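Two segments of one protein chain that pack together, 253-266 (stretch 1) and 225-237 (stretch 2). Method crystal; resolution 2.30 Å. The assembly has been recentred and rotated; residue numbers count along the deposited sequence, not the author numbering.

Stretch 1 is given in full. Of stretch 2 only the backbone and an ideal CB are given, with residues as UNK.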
# COMPACT_ATOMS: atom_id res chain seq x y z
N PHE A 253 13.62 10.19 5.71
CA PHE A 253 13.16 11.56 5.45
C PHE A 253 14.07 12.30 4.48
O PHE A 253 13.60 12.93 3.53
CB PHE A 253 13.09 12.37 6.75
CG PHE A 253 11.80 12.20 7.52
CD1 PHE A 253 10.58 12.56 6.96
CD2 PHE A 253 11.82 11.75 8.83
CE1 PHE A 253 9.40 12.47 7.70
CE2 PHE A 253 10.65 11.66 9.58
CZ PHE A 253 9.44 12.03 9.01
N HIS A 254 15.37 12.24 4.72
CA HIS A 254 16.31 12.94 3.86
C HIS A 254 16.17 12.53 2.40
O HIS A 254 16.20 13.37 1.50
CB HIS A 254 17.75 12.71 4.32
CG HIS A 254 18.76 13.48 3.54
ND1 HIS A 254 18.80 14.86 3.53
CD2 HIS A 254 19.72 13.07 2.67
CE1 HIS A 254 19.74 15.26 2.69
NE2 HIS A 254 20.31 14.20 2.16
N VAL A 255 16.00 11.23 2.17
CA VAL A 255 15.86 10.72 0.82
C VAL A 255 14.59 11.25 0.14
O VAL A 255 14.63 11.69 -1.01
CB VAL A 255 15.86 9.18 0.81
CG1 VAL A 255 15.63 8.65 -0.59
CG2 VAL A 255 17.19 8.66 1.36
N ALA A 256 13.48 11.20 0.87
CA ALA A 256 12.19 11.67 0.35
C ALA A 256 12.23 13.17 0.08
O ALA A 256 11.68 13.65 -0.91
CB ALA A 256 11.07 11.35 1.36
N GLU A 257 12.88 13.91 0.98
CA GLU A 257 12.99 15.35 0.84
C GLU A 257 13.88 15.69 -0.35
O GLU A 257 13.56 16.58 -1.14
CB GLU A 257 13.55 15.98 2.12
CG GLU A 257 12.65 15.77 3.33
CD GLU A 257 13.31 16.16 4.64
OE1 GLU A 257 14.54 15.97 4.77
OE2 GLU A 257 12.60 16.65 5.54
N THR A 258 15.00 14.98 -0.48
CA THR A 258 15.90 15.23 -1.59
C THR A 258 15.18 14.95 -2.89
O THR A 258 15.24 15.75 -3.83
CB THR A 258 17.15 14.34 -1.51
OG1 THR A 258 17.89 14.67 -0.33
CG2 THR A 258 18.04 14.55 -2.73
N ALA A 259 14.47 13.83 -2.95
CA ALA A 259 13.72 13.47 -4.15
C ALA A 259 12.72 14.56 -4.52
O ALA A 259 12.62 14.95 -5.69
CB ALA A 259 13.00 12.14 -3.94
N LEU A 260 11.98 15.07 -3.54
CA LEU A 260 11.00 16.12 -3.80
C LEU A 260 11.67 17.36 -4.39
O LEU A 260 11.19 17.92 -5.38
CB LEU A 260 10.24 16.50 -2.52
CG LEU A 260 9.16 17.59 -2.67
CD1 LEU A 260 8.12 17.16 -3.71
CD2 LEU A 260 8.49 17.83 -1.33
N ARG A 261 12.78 17.78 -3.79
CA ARG A 261 13.50 18.94 -4.29
C ARG A 261 13.91 18.76 -5.75
O ARG A 261 14.02 19.74 -6.49
CB ARG A 261 14.73 19.23 -3.43
CG ARG A 261 14.42 20.07 -2.20
CD ARG A 261 15.61 20.22 -1.26
NE ARG A 261 15.94 18.95 -0.60
CZ ARG A 261 16.83 18.84 0.39
NH1 ARG A 261 17.48 19.91 0.83
NH2 ARG A 261 17.07 17.65 0.93
N GLU A 262 14.11 17.52 -6.17
CA GLU A 262 14.48 17.23 -7.56
C GLU A 262 13.22 17.02 -8.40
O GLU A 262 13.30 16.76 -9.59
CB GLU A 262 15.39 15.99 -7.65
CG GLU A 262 16.83 16.26 -7.21
CD GLU A 262 17.75 15.06 -7.36
OE1 GLU A 262 17.66 14.34 -8.37
OE2 GLU A 262 18.59 14.84 -6.45
N GLY A 263 12.06 17.12 -7.76
CA GLY A 263 10.81 16.96 -8.48
C GLY A 263 10.30 15.54 -8.55
O GLY A 263 9.44 15.22 -9.38
N MSE A 264 10.81 14.67 -7.68
CA MSE A 264 10.39 13.27 -7.66
C MSE A 264 9.48 12.98 -6.47
O MSE A 264 9.80 13.32 -5.34
CB MSE A 264 11.63 12.37 -7.60
CG MSE A 264 11.33 10.88 -7.55
SE MSE A 264 12.95 9.84 -7.25
CE MSE A 264 13.52 9.61 -9.10
N LYS A 265 8.35 12.33 -6.74
CA LYS A 265 7.38 11.97 -5.71
C LYS A 265 7.00 10.50 -5.83
O LYS A 265 6.99 9.94 -6.93
CB LYS A 265 6.10 12.81 -5.84
CG LYS A 265 6.30 14.30 -5.67
CD LYS A 265 4.99 15.07 -5.83
CE LYS A 265 5.22 16.57 -5.65
NZ LYS A 265 3.98 17.38 -5.80
N ALA A 266 6.67 9.86 -4.70
CA ALA A 266 6.26 8.47 -4.73
C ALA A 266 4.88 8.39 -5.38
O ALA A 266 4.05 9.29 -5.22
CB ALA A 266 6.22 7.90 -3.32
N UNK A 225 27.23 12.44 -3.53
CA UNK A 225 26.90 13.71 -4.16
C UNK A 225 25.61 14.30 -3.60
O UNK A 225 25.25 15.44 -3.89
CB UNK A 225 26.78 13.53 -5.67
N UNK A 226 24.91 13.51 -2.79
CA UNK A 226 23.66 13.93 -2.18
C UNK A 226 22.63 14.21 -3.28
O UNK A 226 21.81 15.11 -3.17
CB UNK A 226 23.87 15.16 -1.30
N UNK A 227 22.70 13.42 -4.35
CA UNK A 227 21.78 13.56 -5.46
C UNK A 227 21.16 12.21 -5.78
O UNK A 227 21.73 11.16 -5.47
CB UNK A 227 22.49 14.14 -6.69
N UNK A 228 19.99 12.23 -6.41
CA UNK A 228 19.33 10.99 -6.78
C UNK A 228 20.07 10.37 -7.96
O UNK A 228 20.28 11.03 -8.98
CB UNK A 228 17.86 11.23 -7.12
N UNK A 229 20.48 9.12 -7.80
CA UNK A 229 21.21 8.42 -8.86
C UNK A 229 20.46 8.52 -10.18
O UNK A 229 19.23 8.46 -10.22
CB UNK A 229 21.43 6.95 -8.49
N UNK A 230 21.20 8.68 -11.27
CA UNK A 230 20.61 8.82 -12.61
C UNK A 230 19.76 7.65 -13.07
O UNK A 230 18.69 7.85 -13.66
CB UNK A 230 21.73 9.03 -13.63
N UNK A 231 20.22 6.43 -12.83
CA UNK A 231 19.48 5.26 -13.26
C UNK A 231 18.17 5.12 -12.49
O UNK A 231 17.23 4.48 -12.96
CB UNK A 231 20.33 4.00 -13.09
N UNK A 232 18.11 5.73 -11.30
CA UNK A 232 16.88 5.69 -10.51
C UNK A 232 15.87 6.61 -11.20
O UNK A 232 14.69 6.29 -11.31
CB UNK A 232 17.13 6.11 -9.06
N UNK A 233 16.35 7.75 -11.68
CA UNK A 233 15.50 8.69 -12.40
C UNK A 233 15.02 8.03 -13.69
O UNK A 233 13.87 8.20 -14.11
CB UNK A 233 16.25 9.99 -12.70
N UNK A 234 15.90 7.27 -14.32
CA UNK A 234 15.57 6.59 -15.56
C UNK A 234 14.42 5.61 -15.36
O UNK A 234 13.46 5.61 -16.11
CB UNK A 234 16.80 5.86 -16.11
N UNK A 235 14.53 4.78 -14.33
CA UNK A 235 13.48 3.81 -14.03
C UNK A 235 12.19 4.56 -13.73
O UNK A 235 11.11 4.19 -14.19
CB UNK A 235 13.87 2.91 -12.86
N UNK A 236 12.32 5.63 -12.95
CA UNK A 236 11.18 6.47 -12.58
C UNK A 236 10.55 7.04 -13.85
O UNK A 236 9.34 6.94 -14.07
CB UNK A 236 11.61 7.59 -11.63
N UNK A 237 11.38 7.65 -14.68
CA UNK A 237 10.93 8.26 -15.92
C UNK A 237 10.26 7.26 -16.86
O UNK A 237 9.35 7.63 -17.60
CB UNK A 237 12.11 8.92 -16.63

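Position 225 sits beyond the reach of stretch 1, so the contact sets no rule there; Thr225 occupies it. At 226 the backbone angles are left-handed (62/35), a region that glycine, asparagine and aspartate tolerate best. CA-to-CB points sideways, and the ideal CB lies 5.1 Å from NE2 of His254, room for a short acceptor to reach that nitrogen. Asparagine or aspartate would suit. The residue is Asp226: its OD1 accepts a nearly straight hydrogen bond from His254 NE2 at 2.8 Å, near the plane of the imidazole, while a water donates to both Asp226 OD2 and Thr258 OG1.

Position 227 is extended, with CA-to-CB directed away overall, though the ideal CB is 4.0 Å from Glu262 OE2. A long polar chain that leaves the contact is a reasonable choice, and many others would do. It is Lys227, which contributes little beyond its CA and CB beside that carboxylate.

At 228 the main chain itself does part of the work: N donates to Glu262 OE2 at 3.0 Å, a bond open to any residue but proline. CA-to-CB points toward stretch 1, into a space lined by Ala259 and the selenium end of Met264, a selenomethionine. A medium aliphatic chain fits: valine, isoleucine or leucine. Ile228 sends CD1 to 3.4 Å from Ala259 CB and 3.5 Å from Met264 SE, so the methyl packs tightly against the small alanine.

Position 229 points away and stands at the N-cap of the following helix, where serine, threonine, aspartate or asparagine would be the usual guess. Lys229 takes it instead, and its amine is bonded elsewhere in the structure. Positions 230 and 231 lie out of reach; they are Asp230 and Phe231.

The helix next brings 232 toward stretch 1, with the ideal CB of 232 lying 5.0 Å from Met264 CE. A small residue is a natural choice, and Ala232 adds only a light touch.

At 233 CA-to-CB points sideways, and the ideal CB lies 4.5 Å from Met264 CE, with Glu262 OE1 farther off as an acceptor. A large side chain could lie along the methyl and also bring a donor; tryptophan could do both, while arginine or lysine could also seek the carboxylate. Trp233 donates from NE1 to Glu262 OE1 at 2.9 Å, so the glutamate bridges this indole and the backbone of 228. The Met264 methyl rests over the five-membered ring, CE being 3.8 Å from its centroid.

Position 234 points away and 235 is out of reach; they hold Gln234 and Ala235. At 236 CA-to-CB points toward stretch 1, the ideal CB 3.8 Å from Met264 CE, with the carbonyl of Lys265 farther along. A long apolar or aromatic side chain suits the methionine, and one with a terminal donor could also meet the carbonyl. Tyr236 does both: Met264 CG lies over its ring face, 3.9 Å from the centroid, and OH donates to Lys265 O at 3.2 Å. Position 237 points sideways without contact, and Asn237 ends the stretch.

Stretch 2, residues 225-237: TDKIKDFAWQAYN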
# COMPACT_ATOMS: atom_id res chain seq x y z
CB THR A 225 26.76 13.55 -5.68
OG1 THR A 225 25.65 12.68 -5.97
CG2 THR A 225 28.03 12.95 -6.27
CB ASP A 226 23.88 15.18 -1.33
CG ASP A 226 22.81 15.36 -0.27
OD1 ASP A 226 22.55 14.39 0.48
OD2 ASP A 226 22.24 16.47 -0.17
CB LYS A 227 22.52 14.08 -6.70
CG LYS A 227 23.02 15.51 -6.58
CD LYS A 227 23.88 15.89 -7.78
CE LYS A 227 23.14 15.72 -9.11
NZ LYS A 227 21.94 16.60 -9.21
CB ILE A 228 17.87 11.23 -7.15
CG1 ILE A 228 17.09 11.64 -5.90
CG2 ILE A 228 17.25 9.97 -7.76
CD1 ILE A 228 15.63 11.87 -6.15
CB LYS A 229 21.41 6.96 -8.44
CG LYS A 229 22.18 6.81 -7.13
CD LYS A 229 22.22 5.37 -6.64
CE LYS A 229 22.97 5.26 -5.31
NZ LYS A 229 22.95 3.87 -4.77
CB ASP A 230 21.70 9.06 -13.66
CG ASP A 230 22.48 10.33 -13.41
OD1 ASP A 230 21.86 11.37 -13.10
OD2 ASP A 230 23.73 10.30 -13.54
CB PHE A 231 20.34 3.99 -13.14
CG PHE A 231 20.81 3.69 -11.75
CD1 PHE A 231 19.97 3.05 -10.84
CD2 PHE A 231 22.11 4.00 -11.35
CE1 PHE A 231 20.41 2.73 -9.56
CE2 PHE A 231 22.57 3.69 -10.08
CZ PHE A 231 21.72 3.05 -9.18
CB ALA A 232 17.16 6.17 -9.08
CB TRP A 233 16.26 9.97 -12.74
CG TRP A 233 15.95 11.10 -11.83
CD1 TRP A 233 16.76 11.61 -10.85
CD2 TRP A 233 14.73 11.84 -11.77
NE1 TRP A 233 16.11 12.63 -10.18
CE2 TRP A 233 14.86 12.79 -10.73
CE3 TRP A 233 13.54 11.79 -12.50
CZ2 TRP A 233 13.84 13.68 -10.40
CZ3 TRP A 233 12.51 12.69 -12.17
CH2 TRP A 233 12.67 13.62 -11.13
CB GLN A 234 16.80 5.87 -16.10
CG GLN A 234 17.84 6.81 -16.69
CD GLN A 234 19.19 6.15 -16.89
OE1 GLN A 234 19.28 4.99 -17.29
NE2 GLN A 234 20.26 6.90 -16.63
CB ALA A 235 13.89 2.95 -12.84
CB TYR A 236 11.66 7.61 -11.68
CG TYR A 236 10.57 8.56 -11.21
CD1 TYR A 236 9.72 8.22 -10.17
CD2 TYR A 236 10.44 9.83 -11.79
CE1 TYR A 236 8.76 9.11 -9.69
CE2 TYR A 236 9.48 10.73 -11.32
CZ TYR A 236 8.65 10.37 -10.27
OH TYR A 236 7.73 11.26 -9.77
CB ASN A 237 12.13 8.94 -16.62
CG ASN A 237 11.72 9.78 -17.82
OD1 ASN A 237 10.87 10.66 -17.71
ND2 ASN A 237 12.34 9.51 -18.96
O HOH W 1 19.80 16.69 -5.18
O HOH W 2 19.53 16.93 -0.50
O HOH W 3 19.87 13.41 -9.42
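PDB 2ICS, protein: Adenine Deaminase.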